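Long-range contacts in aspartate carbamoyltransferase (Leishmania major, PDB 7K46), which probably catalyses the transfer of the carbamoyl group from carbamoyl phosphate to L-aspartate, an early step of de novo pyrimidine synthesis: residues G157-G161 against N186-R190; I30-L34 against I149-A154; G51-L57 against L103-D108; E94-D98 against Q122-V126. The contacts are given in a common frame with arbitrary orientation. Residues are numbered along the deposited sequence.

How the contacts relate
From the N terminus, helix 23-41 supplies 30-34, and contact 2 closes the longest loop when this piece meets 149-154 on helix 142-156. Contacts 3 and 4 nest inside that loop and cross one another: 51-57 and 94-98 come first, then their partners 103-108 and 122-126 follow in the same order. Both use helix 96-104, touch through L57 and L96, and build the carbamoyl-phosphate domain where a second subunit adjoins. Contact 1 opens only after contact 2 has closed, joining 157-161 to 186-190 in the aspartate domain. F187 and V159 pack on helix 142-156, so contacts 1 and 2 meet at the junction between the domains.

Contact 1: residues G157-G161 against N186-R190; sequences GAVDG and NFALR
Two loops run side by side, each leading into a strand of the Rossmann-like aspartate-binding domain: 157-161 enters strand 163-167, while the loop 186-190 completes the beta-alpha-beta crossover through helix 174-186 and enters the parallel neighbour 191-195. G157 leaves helix 142-156 with positive phi (99/-15), and A158 is extended (-166/155), carrying the chain toward the second loop. V159 (chi1 t) turns its side chain onto F187 (chi1 m, chi2 near -90°): CB lies 3.5 Å from F187 CD1, and CG1 sits over the ring face in a CH-pi contact, 3.9 Å from the ring centroid. V159 CG1 also reaches L189 CD2 at 4.4 Å. At D160 (-45/133, chi1 m) the two segments come into register, with CA 4.6 Å from the CA of A188. D160 OD1 accepts a hydrogen bond from A188 N (2.8 Å), while OD2 forms a salt bridge with R23, whose guanidinium also bonds the carbonyl of N186. G161 has positive phi (94/-6), and its N donates to A188 O at 2.7 Å. A188 (-83/68) is the centre of an inverse gamma turn, closed by a weak bond from L189 N to F187 O (2.9 Å), and this bend leaves its carbonyl facing G161. Two residues after A188, R190 pairs by backbone with I162, just ahead of the two strands. R190, which forms a salt bridge with D234, passes its CB 3.4 Å from G161 O.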
loop_
_atom_site.group_PDB
_atom_site.type_symbol
_atom_site.label_atom_id
_atom_site.label_comp_id
_atom_site.label_asym_id
_atom_site.label_seq_id
_atom_site.Cartn_x
_atom_site.Cartn_y
_atom_site.Cartn_z
ATOM N N GLY A 157 29.826 20.192 7.691
ATOM C CA GLY A 157 31.009 19.905 6.912
ATOM C C GLY A 157 31.888 18.811 7.482
ATOM O O GLY A 157 32.758 18.304 6.768
ATOM N N ALA A 158 31.689 18.436 8.747
ATOM C CA ALA A 158 32.485 17.393 9.386
ATOM C C ALA A 158 31.807 16.964 10.679
ATOM O O ALA A 158 31.059 17.739 11.288
ATOM C CB ALA A 158 33.914 17.874 9.688
ATOM N N VAL A 159 32.083 15.729 11.090
ATOM C CA VAL A 159 31.676 15.229 12.399
ATOM C C VAL A 159 32.843 15.230 13.374
ATOM O O VAL A 159 32.681 15.584 14.544
ATOM C CB VAL A 159 31.064 13.816 12.279
ATOM C CG1 VAL A 159 30.606 13.332 13.646
ATOM C CG2 VAL A 159 29.892 13.814 11.309
ATOM N N ASP A 160 34.019 14.815 12.907
ATOM C CA ASP A 160 35.247 15.037 13.657
ATOM C C ASP A 160 35.285 16.463 14.188
ATOM O O ASP A 160 34.984 17.415 13.462
ATOM C CB ASP A 160 36.465 14.792 12.763
ATOM C CG ASP A 160 36.653 13.330 12.409
ATOM O OD1 ASP A 160 36.244 12.450 13.204
ATOM O OD2 ASP A 160 37.240 13.068 11.338
ATOM N N GLY A 161 35.631 16.599 15.466
ATOM C CA GLY A 161 35.860 17.890 16.074
ATOM C C GLY A 161 34.677 18.519 16.788
ATOM O O GLY A 161 34.858 19.560 17.433
ATOM N N ASN A 186 33.918 6.099 16.277
ATOM C CA ASN A 186 34.294 6.354 14.894
ATOM C C ASN A 186 34.765 7.772 14.606
ATOM O O ASN A 186 35.314 8.004 13.523
ATOM C CB ASN A 186 33.119 6.036 13.959
ATOM C CG ASN A 186 32.828 4.551 13.875
ATOM O OD1 ASN A 186 33.632 3.784 13.343
ATOM N ND2 ASN A 186 31.664 4.139 14.393
ATOM N N PHE A 187 34.585 8.718 15.523
ATOM C CA PHE A 187 34.853 10.111 15.215
ATOM C C PHE A 187 35.643 10.779 16.332
ATOM O O PHE A 187 35.475 10.471 17.517
ATOM C CB PHE A 187 33.555 10.876 14.962
ATOM C CG PHE A 187 32.802 10.388 13.757
ATOM C CD1 PHE A 187 33.056 10.921 12.503
ATOM C CD2 PHE A 187 31.849 9.389 13.876
ATOM C CE1 PHE A 187 32.368 10.467 11.381
ATOM C CE2 PHE A 187 31.153 8.935 12.762
ATOM C CZ PHE A 187 31.422 9.473 11.513
ATOM N N ALA A 188 36.499 11.716 15.927
ATOM C CA ALA A 188 37.337 12.474 16.858
ATOM C C ALA A 188 36.533 13.636 17.449
ATOM O O ALA A 188 36.785 14.816 17.188
ATOM C CB ALA A 188 38.591 12.966 16.150
ATOM N N LEU A 189 35.538 13.277 18.260
ATOM C CA LEU A 189 34.711 14.279 18.914
ATOM C C LEU A 189 35.551 15.142 19.845
ATOM O O LEU A 189 36.529 14.682 20.431
ATOM C CB LEU A 189 33.603 13.613 19.721
ATOM C CG LEU A 189 32.733 12.593 18.978
ATOM C CD1 LEU A 189 31.714 12.040 19.964
ATOM C CD2 LEU A 189 32.056 13.247 17.793
ATOM N N ARG A 190 35.155 16.407 19.983
ATOM C CA ARG A 190 35.749 17.233 21.027
ATOM C C ARG A 190 35.069 16.983 22.369
ATOM O O ARG A 190 35.740 16.766 23.383
ATOM C CB ARG A 190 35.670 18.715 20.653
ATOM C CG ARG A 190 36.149 19.648 21.771
ATOM C CD ARG A 190 36.423 21.061 21.272
ATOM N NE ARG A 190 35.222 21.716 20.761
ATOM C CZ ARG A 190 34.307 22.303 21.523
ATOM N NH1 ARG A 190 34.395 22.285 22.841
ATOM N NH2 ARG A 190 33.273 22.915 20.946
#

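Contact 2: residues I30-L34 against I149-A154; sequences IQLAL and ILTIHA
I30 (chi1 m, chi2 t) pushes into the face of helix 142-156 and overlaps three residues there: its CD1 lies 3.8 Å from I149 CG2, while its CG2 is 3.8 Å from L150 CD1 and 3.7 Å from H153 CD2. Both segments are regular helix. Their axes approach to 10.6 Å and cross at -73°, with the closest CA pair, I30 and L150, 5.8 Å apart. One turn on from I30, A33 sets its CB 3.7 Å from L150 CD2, and L34 (m, t) places CD2 3.9 Å from L150 CD1 and 4.1 Å from A154 CB. L150 (t, p) therefore fills the space between I30, A33 and L34. At the margin, L34 CD1 meets the edge of the H153 ring, 4.3 Å from CD2. No hydrogen bond joins the two segments. Helices 23-41, 142-156 and 309-326 pack together (T151 and A154 on Y313, L32 on S324), as in the interdomain helix packing of the aspartate and ornithine transcarbamoylase fold.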
loop_
_atom_site.group_PDB
_atom_site.type_symbol
_atom_site.label_atom_id
_atom_site.label_comp_id
_atom_site.label_asym_id
_atom_site.label_seq_id
_atom_site.Cartn_x
_atom_site.Cartn_y
_atom_site.Cartn_z
ATOM N N ILE A 30 28.164 8.072 3.423
ATOM C CA ILE A 30 27.879 9.500 3.406
ATOM C C ILE A 30 28.067 10.066 2.000
ATOM O O ILE A 30 27.213 10.802 1.491
ATOM C CB ILE A 30 28.757 10.233 4.437
ATOM C CG1 ILE A 30 28.243 9.960 5.851
ATOM C CG2 ILE A 30 28.778 11.731 4.148
ATOM C CD1 ILE A 30 29.173 10.502 6.942
ATOM N N GLN A 31 29.200 9.748 1.361
ATOM C CA GLN A 31 29.462 10.295 0.029
ATOM C C GLN A 31 28.434 9.802 -0.987
ATOM O O GLN A 31 27.990 10.565 -1.854
ATOM C CB GLN A 31 30.879 9.935 -0.428
ATOM C CG GLN A 31 31.324 10.682 -1.683
ATOM C CD GLN A 31 31.335 12.188 -1.481
ATOM O OE1 GLN A 31 32.038 12.702 -0.609
ATOM N NE2 GLN A 31 30.536 12.902 -2.273
ATOM N N LEU A 32 28.045 8.530 -0.894
ATOM C CA LEU A 32 27.064 7.984 -1.830
ATOM C C LEU A 32 25.703 8.640 -1.635
ATOM O O LEU A 32 25.026 8.976 -2.612
ATOM C CB LEU A 32 26.971 6.459 -1.665
ATOM C CG LEU A 32 25.952 5.681 -2.520
ATOM C CD1 LEU A 32 26.174 5.970 -3.995
ATOM C CD2 LEU A 32 26.047 4.166 -2.243
ATOM N N ALA A 33 25.294 8.851 -0.379
ATOM C CA ALA A 33 24.018 9.511 -0.122
ATOM C C ALA A 33 24.018 10.930 -0.672
ATOM O O ALA A 33 23.041 11.366 -1.294
ATOM C CB ALA A 33 23.716 9.512 1.381
ATOM N N LEU A 34 25.117 11.660 -0.477
ATOM C CA LEU A 34 25.188 13.024 -0.992
ATOM C C LEU A 34 25.203 13.040 -2.515
ATOM O O LEU A 34 24.588 13.917 -3.133
ATOM C CB LEU A 34 26.424 13.731 -0.433
ATOM C CG LEU A 34 26.390 14.000 1.075
ATOM C CD1 LEU A 34 27.703 14.664 1.536
ATOM C CD2 LEU A 34 25.194 14.860 1.448
ATOM N N ILE A 149 24.309 10.920 11.566
ATOM C CA ILE A 149 25.696 11.247 11.231
ATOM C C ILE A 149 25.761 12.012 9.918
ATOM O O ILE A 149 26.489 13.005 9.793
ATOM C CB ILE A 149 26.549 9.969 11.171
ATOM C CG1 ILE A 149 26.701 9.362 12.564
ATOM C CG2 ILE A 149 27.908 10.254 10.550
ATOM C CD1 ILE A 149 27.420 8.044 12.518
ATOM N N LEU A 150 25.021 11.542 8.907
ATOM C CA LEU A 150 24.980 12.249 7.626
ATOM C C LEU A 150 24.509 13.689 7.797
ATOM O O LEU A 150 25.067 14.609 7.183
ATOM C CB LEU A 150 24.066 11.513 6.647
ATOM C CG LEU A 150 23.767 12.229 5.323
ATOM C CD1 LEU A 150 25.058 12.551 4.544
ATOM C CD2 LEU A 150 22.831 11.369 4.490
ATOM N N THR A 151 23.477 13.901 8.616
ATOM C CA THR A 151 22.952 15.247 8.828
ATOM C C THR A 151 24.028 16.162 9.393
ATOM O O THR A 151 24.227 17.279 8.905
ATOM C CB THR A 151 21.741 15.202 9.761
ATOM O OG1 THR A 151 20.718 14.376 9.179
ATOM C CG2 THR A 151 21.168 16.623 9.963
ATOM N N ILE A 152 24.739 15.701 10.423
ATOM C CA ILE A 152 25.808 16.518 10.993
ATOM C C ILE A 152 26.844 16.833 9.926
ATOM O O ILE A 152 27.217 17.993 9.716
ATOM C CB ILE A 152 26.442 15.810 12.202
ATOM C CG1 ILE A 152 25.411 15.621 13.314
ATOM C CG2 ILE A 152 27.637 16.607 12.723
ATOM C CD1 ILE A 152 25.882 14.710 14.427
ATOM N N HIS A 153 27.302 15.802 9.215
ATOM C CA HIS A 153 28.358 16.003 8.223
ATOM C C HIS A 153 27.918 16.959 7.119
ATOM O O HIS A 153 28.682 17.839 6.698
ATOM C CB HIS A 153 28.772 14.669 7.611
ATOM C CG HIS A 153 29.845 14.803 6.576
ATOM N ND1 HIS A 153 31.186 14.691 6.878
ATOM C CD2 HIS A 153 29.778 15.081 5.253
ATOM C CE1 HIS A 153 31.897 14.878 5.780
ATOM N NE2 HIS A 153 31.068 15.119 4.780
ATOM N N ALA A 154 26.695 16.786 6.624
ATOM C CA ALA A 154 26.216 17.620 5.528
ATOM C C ALA A 154 25.965 19.054 5.981
ATOM O O ALA A 154 26.224 20.004 5.229
ATOM C CB ALA A 154 24.941 17.018 4.942
#

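Contact 3: residues G51-L57 against L103-D108; sequences GRVMTPL and LDSYSD
Two hydrogen bonds join V53 to D108: D108 N donates to V53 O and V53 N to D108 OD2, both at 2.8 Å. The same carboxylate forms a salt bridge with R75 of the second subunit, and a water links D108 OD1 (2.8 Å) to R52 NH1 (3.1 Å); R52 NH2 bonds the G43 carbonyl of that subunit. V53 and S107 are the nearest CA pair, 4.9 Å apart. T55 and S107 (chi1 m) and Y106 (chi1 p) bring their hydroxyls together: T55 OG1 lies 2.7 Å from S107 OG and hydrogen-bonds Y106 OH at 2.9 Å, while S107 OG donates to L103 O at 2.8 Å. Residues 103-108 lead from helix 96-104 into strand 109-113, parallel to strand 53-58 in the carbamoyl-phosphate domain sheet. T55 and L57 point toward 103-108, V53 sideways; V53 CG1 reaches the Y106 ring edge (CD1, 4.0 Å), and L103 CD2 packs on T55 CG2 (3.5 Å) and L57 CB (4.0 Å). M54 and P56 point away, onto helix 63-74.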
loop_
_atom_site.group_PDB
_atom_site.type_symbol
_atom_site.label_atom_id
_atom_site.label_comp_id
_atom_site.label_asym_id
_atom_site.label_seq_id
_atom_site.Cartn_x
_atom_site.Cartn_y
_atom_site.Cartn_z
ATOM N N GLY A 51 12.522 -4.069 -10.853
ATOM C CA GLY A 51 12.257 -5.487 -10.733
ATOM C C GLY A 51 12.664 -6.127 -9.419
ATOM O O GLY A 51 12.478 -7.341 -9.265
ATOM N N ARG A 52 13.222 -5.369 -8.475
ATOM C CA ARG A 52 13.531 -5.884 -7.149
ATOM C C ARG A 52 12.438 -5.460 -6.172
ATOM O O ARG A 52 11.858 -4.381 -6.298
ATOM C CB ARG A 52 14.893 -5.382 -6.653
ATOM C CG ARG A 52 16.022 -5.514 -7.675
ATOM C CD ARG A 52 16.205 -6.947 -8.184
ATOM N NE ARG A 52 17.039 -6.944 -9.386
ATOM C CZ ARG A 52 16.880 -7.743 -10.433
ATOM N NH1 ARG A 52 15.954 -8.689 -10.452
ATOM N NH2 ARG A 52 17.674 -7.589 -11.494
ATOM N N VAL A 53 12.170 -6.315 -5.188
ATOM C CA VAL A 53 11.004 -6.175 -4.317
ATOM C C VAL A 53 11.458 -6.028 -2.869
ATOM O O VAL A 53 12.230 -6.852 -2.369
ATOM C CB VAL A 53 10.063 -7.384 -4.459
ATOM C CG1 VAL A 53 8.998 -7.383 -3.339
ATOM C CG2 VAL A 53 9.419 -7.380 -5.842
ATOM N N MET A 54 10.953 -4.995 -2.199
ATOM C CA MET A 54 11.094 -4.822 -0.761
ATOM C C MET A 54 9.768 -5.178 -0.102
ATOM O O MET A 54 8.708 -4.732 -0.567
ATOM C CB MET A 54 11.460 -3.368 -0.424
ATOM C CG MET A 54 11.214 -2.976 1.057
ATOM S SD MET A 54 11.401 -1.192 1.352
ATOM C CE MET A 54 13.184 -1.033 1.254
ATOM N N THR A 55 9.817 -5.953 0.984
ATOM C CA THR A 55 8.644 -6.098 1.850
ATOM C C THR A 55 8.961 -5.556 3.235
ATOM O O THR A 55 9.828 -6.116 3.935
ATOM C CB THR A 55 8.164 -7.549 1.975
ATOM O OG1 THR A 55 7.824 -8.067 0.687
ATOM C CG2 THR A 55 6.916 -7.598 2.859
ATOM N N PRO A 56 8.270 -4.515 3.694
ATOM C CA PRO A 56 8.363 -4.129 5.105
ATOM C C PRO A 56 7.425 -4.964 5.958
ATOM O O PRO A 56 6.299 -5.281 5.557
ATOM C CB PRO A 56 7.930 -2.651 5.102
ATOM C CG PRO A 56 7.727 -2.286 3.618
ATOM C CD PRO A 56 7.437 -3.579 2.928
ATOM N N LEU A 57 7.907 -5.324 7.145
ATOM C CA LEU A 57 7.132 -6.094 8.114
ATOM C C LEU A 57 7.221 -5.317 9.422
ATOM O O LEU A 57 8.220 -5.415 10.140
ATOM C CB LEU A 57 7.665 -7.523 8.250
ATOM C CG LEU A 57 6.776 -8.509 9.012
ATOM C CD1 LEU A 57 5.493 -8.808 8.219
ATOM C CD2 LEU A 57 7.544 -9.789 9.329
ATOM N N LEU A 103 7.843 -14.027 3.246
ATOM C CA LEU A 103 8.388 -12.854 2.562
ATOM C C LEU A 103 9.523 -13.234 1.614
ATOM O O LEU A 103 9.629 -12.686 0.508
ATOM C CB LEU A 103 8.875 -11.825 3.584
ATOM C CG LEU A 103 7.881 -10.782 4.096
ATOM C CD1 LEU A 103 6.675 -11.439 4.754
ATOM C CD2 LEU A 103 8.572 -9.808 5.064
ATOM N N ASP A 104 10.393 -14.162 2.034
ATOM C CA ASP A 104 11.524 -14.567 1.198
ATOM C C ASP A 104 11.092 -15.284 -0.069
ATOM O O ASP A 104 11.908 -15.447 -0.989
ATOM C CB ASP A 104 12.472 -15.500 1.957
ATOM C CG ASP A 104 13.477 -14.764 2.807
ATOM O OD1 ASP A 104 13.891 -13.638 2.454
ATOM O OD2 ASP A 104 13.867 -15.334 3.844
ATOM N N SER A 105 9.853 -15.772 -0.123
ATOM C CA SER A 105 9.417 -16.469 -1.320
ATOM C C SER A 105 9.311 -15.528 -2.517
ATOM O O SER A 105 9.373 -15.985 -3.662
ATOM C CB SER A 105 8.085 -17.171 -1.061
ATOM O OG SER A 105 7.028 -16.225 -0.994
ATOM N N TYR A 106 9.173 -14.225 -2.288
ATOM C CA TYR A 106 9.000 -13.317 -3.411
ATOM C C TYR A 106 9.813 -12.029 -3.309
ATOM O O TYR A 106 9.788 -11.242 -4.262
ATOM C CB TYR A 106 7.497 -12.986 -3.581
ATOM C CG TYR A 106 6.964 -12.204 -2.415
ATOM C CD1 TYR A 106 7.163 -10.825 -2.339
ATOM C CD2 TYR A 106 6.306 -12.839 -1.362
ATOM C CE1 TYR A 106 6.713 -10.086 -1.258
ATOM C CE2 TYR A 106 5.850 -12.106 -0.261
ATOM C CZ TYR A 106 6.067 -10.726 -0.220
ATOM O OH TYR A 106 5.635 -9.969 0.851
ATOM N N SER A 107 10.525 -11.782 -2.203
ATOM C CA SER A 107 11.194 -10.508 -1.945
ATOM C C SER A 107 12.693 -10.592 -2.226
ATOM O O SER A 107 13.297 -11.667 -2.207
ATOM C CB SER A 107 11.011 -10.058 -0.485
ATOM O OG SER A 107 9.650 -9.919 -0.112
ATOM N N ASP A 108 13.291 -9.418 -2.450
ATOM C CA ASP A 108 14.741 -9.261 -2.509
ATOM C C ASP A 108 15.330 -8.664 -1.238
ATOM O O ASP A 108 16.510 -8.880 -0.959
ATOM C CB ASP A 108 15.132 -8.365 -3.688
ATOM C CG ASP A 108 14.772 -8.983 -5.020
ATOM O OD1 ASP A 108 15.575 -9.788 -5.550
ATOM O OD2 ASP A 108 13.665 -8.689 -5.509
HETATM O O HOH W 1 14.675 -10.333 -8.125
#

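Contact 4: residues E94-D98 against Q122-V126; sequences ETLQD and QAMSV. With EDO (1,2-ethanediol), chain B.
No direct hydrogen bond crosses this contact; a water bridges the segments, donating to S125 OG at 2.8 Å and accepting only weakly from Q97 NE2 at 3.3 Å. The elements brought together are two neighbouring helices of the alpha/beta carbamoyl-phosphate domain, the first turn of 96-104 and the later part of 117-126, connected in the chain through strand 109-113. T95 is the N-cap of the first helix: with chi1 p, its OG1 accepts from D98 N at 3.0 Å. The nearest CA atoms across the contact are those of Q97 and A123, 5.8 Å apart. Q97 provides the largest covered area. Its side chain (chi1 m, chi2 near 90°) folds over the second helix, bringing NE2 within 3.6 Å of Q122 CB and CG within 4.3 Å of S125 OG. V126 (chi1 m) packs against it, its CG1 4.1 Å from Q97 CG and its CG2 3.8 Å from Q97 O. S125 OG (chi1 p) also donates back to Q122 O at 2.7 Å. E94 and D98 face the second subunit, where they form salt bridges with its R64 and R291 respectively. At the outer end, L96 (t, p) brings CD2 to 3.7 Å from Q122 OE1, and that oxygen accepts a hydrogen bond from O2 of an ethanediol, probably from the crystallisation liquor, at 3.0 Å.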
loop_
_atom_site.group_PDB
_atom_site.type_symbol
_atom_site.label_atom_id
_atom_site.label_comp_id
_atom_site.label_asym_id
_atom_site.label_seq_id
_atom_site.Cartn_x
_atom_site.Cartn_y
_atom_site.Cartn_z
ATOM N N GLU A 94 0.830 -17.487 13.102
ATOM C CA GLU A 94 1.971 -18.330 12.780
ATOM C C GLU A 94 3.250 -17.734 13.373
ATOM O O GLU A 94 3.299 -16.567 13.771
ATOM C CB GLU A 94 2.102 -18.510 11.264
ATOM C CG GLU A 94 2.213 -17.219 10.495
ATOM C CD GLU A 94 2.621 -17.413 9.034
ATOM O OE1 GLU A 94 2.441 -18.528 8.485
ATOM O OE2 GLU A 94 3.135 -16.436 8.435
ATOM N N THR A 95 4.295 -18.556 13.439
ATOM C CA THR A 95 5.573 -18.080 13.961
ATOM C C THR A 95 6.126 -16.945 13.107
ATOM O O THR A 95 5.850 -16.839 11.905
ATOM C CB THR A 95 6.593 -19.217 14.009
ATOM O OG1 THR A 95 6.850 -19.673 12.675
ATOM C CG2 THR A 95 6.076 -20.361 14.855
ATOM N N LEU A 96 6.920 -16.075 13.742
ATOM C CA LEU A 96 7.607 -15.029 12.989
ATOM C C LEU A 96 8.514 -15.635 11.928
ATOM O O LEU A 96 8.619 -15.107 10.813
ATOM C CB LEU A 96 8.415 -14.138 13.936
ATOM C CG LEU A 96 9.370 -13.135 13.264
ATOM C CD1 LEU A 96 8.604 -12.133 12.418
ATOM C CD2 LEU A 96 10.233 -12.426 14.301
ATOM N N GLN A 97 9.157 -16.763 12.253
ATOM C CA GLN A 97 10.009 -17.446 11.285
ATOM C C GLN A 97 9.235 -17.810 10.025
ATOM O O GLN A 97 9.711 -17.576 8.908
ATOM C CB GLN A 97 10.626 -18.700 11.911
ATOM C CG GLN A 97 11.694 -18.415 12.976
ATOM C CD GLN A 97 11.122 -18.284 14.385
ATOM O OE1 GLN A 97 9.944 -17.955 14.574
ATOM N NE2 GLN A 97 11.963 -18.543 15.385
ATOM N N ASP A 98 8.040 -18.393 10.182
ATOM C CA ASP A 98 7.260 -18.762 9.001
ATOM C C ASP A 98 6.856 -17.538 8.200
ATOM O O ASP A 98 6.781 -17.595 6.965
ATOM C CB ASP A 98 6.018 -19.562 9.397
ATOM C CG ASP A 98 6.336 -21.013 9.713
ATOM O OD1 ASP A 98 7.519 -21.413 9.572
ATOM O OD2 ASP A 98 5.409 -21.751 10.109
ATOM N N GLN A 122 15.471 -14.100 15.475
ATOM C CA GLN A 122 14.657 -15.155 14.884
ATOM C C GLN A 122 14.522 -14.975 13.382
ATOM O O GLN A 122 14.576 -15.952 12.624
ATOM C CB GLN A 122 13.285 -15.163 15.545
ATOM C CG GLN A 122 13.321 -15.538 17.012
ATOM C CD GLN A 122 12.017 -15.222 17.705
ATOM O OE1 GLN A 122 11.096 -14.676 17.095
ATOM N NE2 GLN A 122 11.932 -15.552 18.988
ATOM N N ALA A 123 14.327 -13.731 12.934
ATOM C CA ALA A 123 14.178 -13.472 11.507
ATOM C C ALA A 123 15.459 -13.812 10.756
ATOM O O ALA A 123 15.432 -14.505 9.730
ATOM C CB ALA A 123 13.780 -12.011 11.278
ATOM N N MET A 124 16.601 -13.339 11.259
ATOM C CA MET A 124 17.859 -13.642 10.587
ATOM C C MET A 124 18.220 -15.120 10.671
ATOM O O MET A 124 19.004 -15.594 9.844
ATOM C CB MET A 124 18.975 -12.766 11.160
ATOM C CG MET A 124 18.792 -11.290 10.762
ATOM S SD MET A 124 20.223 -10.261 11.135
ATOM C CE MET A 124 20.483 -10.668 12.862
ATOM N N SER A 125 17.652 -15.863 11.625
ATOM C CA SER A 125 17.953 -17.288 11.729
ATOM C C SER A 125 17.411 -18.086 10.545
ATOM O O SER A 125 17.883 -19.203 10.304
ATOM C CB SER A 125 17.400 -17.861 13.042
ATOM O OG SER A 125 16.024 -18.220 12.944
ATOM N N VAL A 126 16.426 -17.557 9.818
ATOM C CA VAL A 126 15.848 -18.264 8.678
ATOM C C VAL A 126 15.868 -17.458 7.389
ATOM O O VAL A 126 15.675 -18.040 6.307
ATOM C CB VAL A 126 14.400 -18.719 8.984
ATOM C CG1 VAL A 126 14.353 -19.665 10.186
ATOM C CG2 VAL A 126 13.469 -17.506 9.172
HETATM C C1 EDO B . 9.426 -12.242 20.329
HETATM O O1 EDO B . 8.158 -11.577 20.437
HETATM C C2 EDO B . 9.817 -12.362 18.861
HETATM O O2 EDO B . 8.792 -13.042 18.116
HETATM O O HOH W 2 14.523 -20.251 14.152
#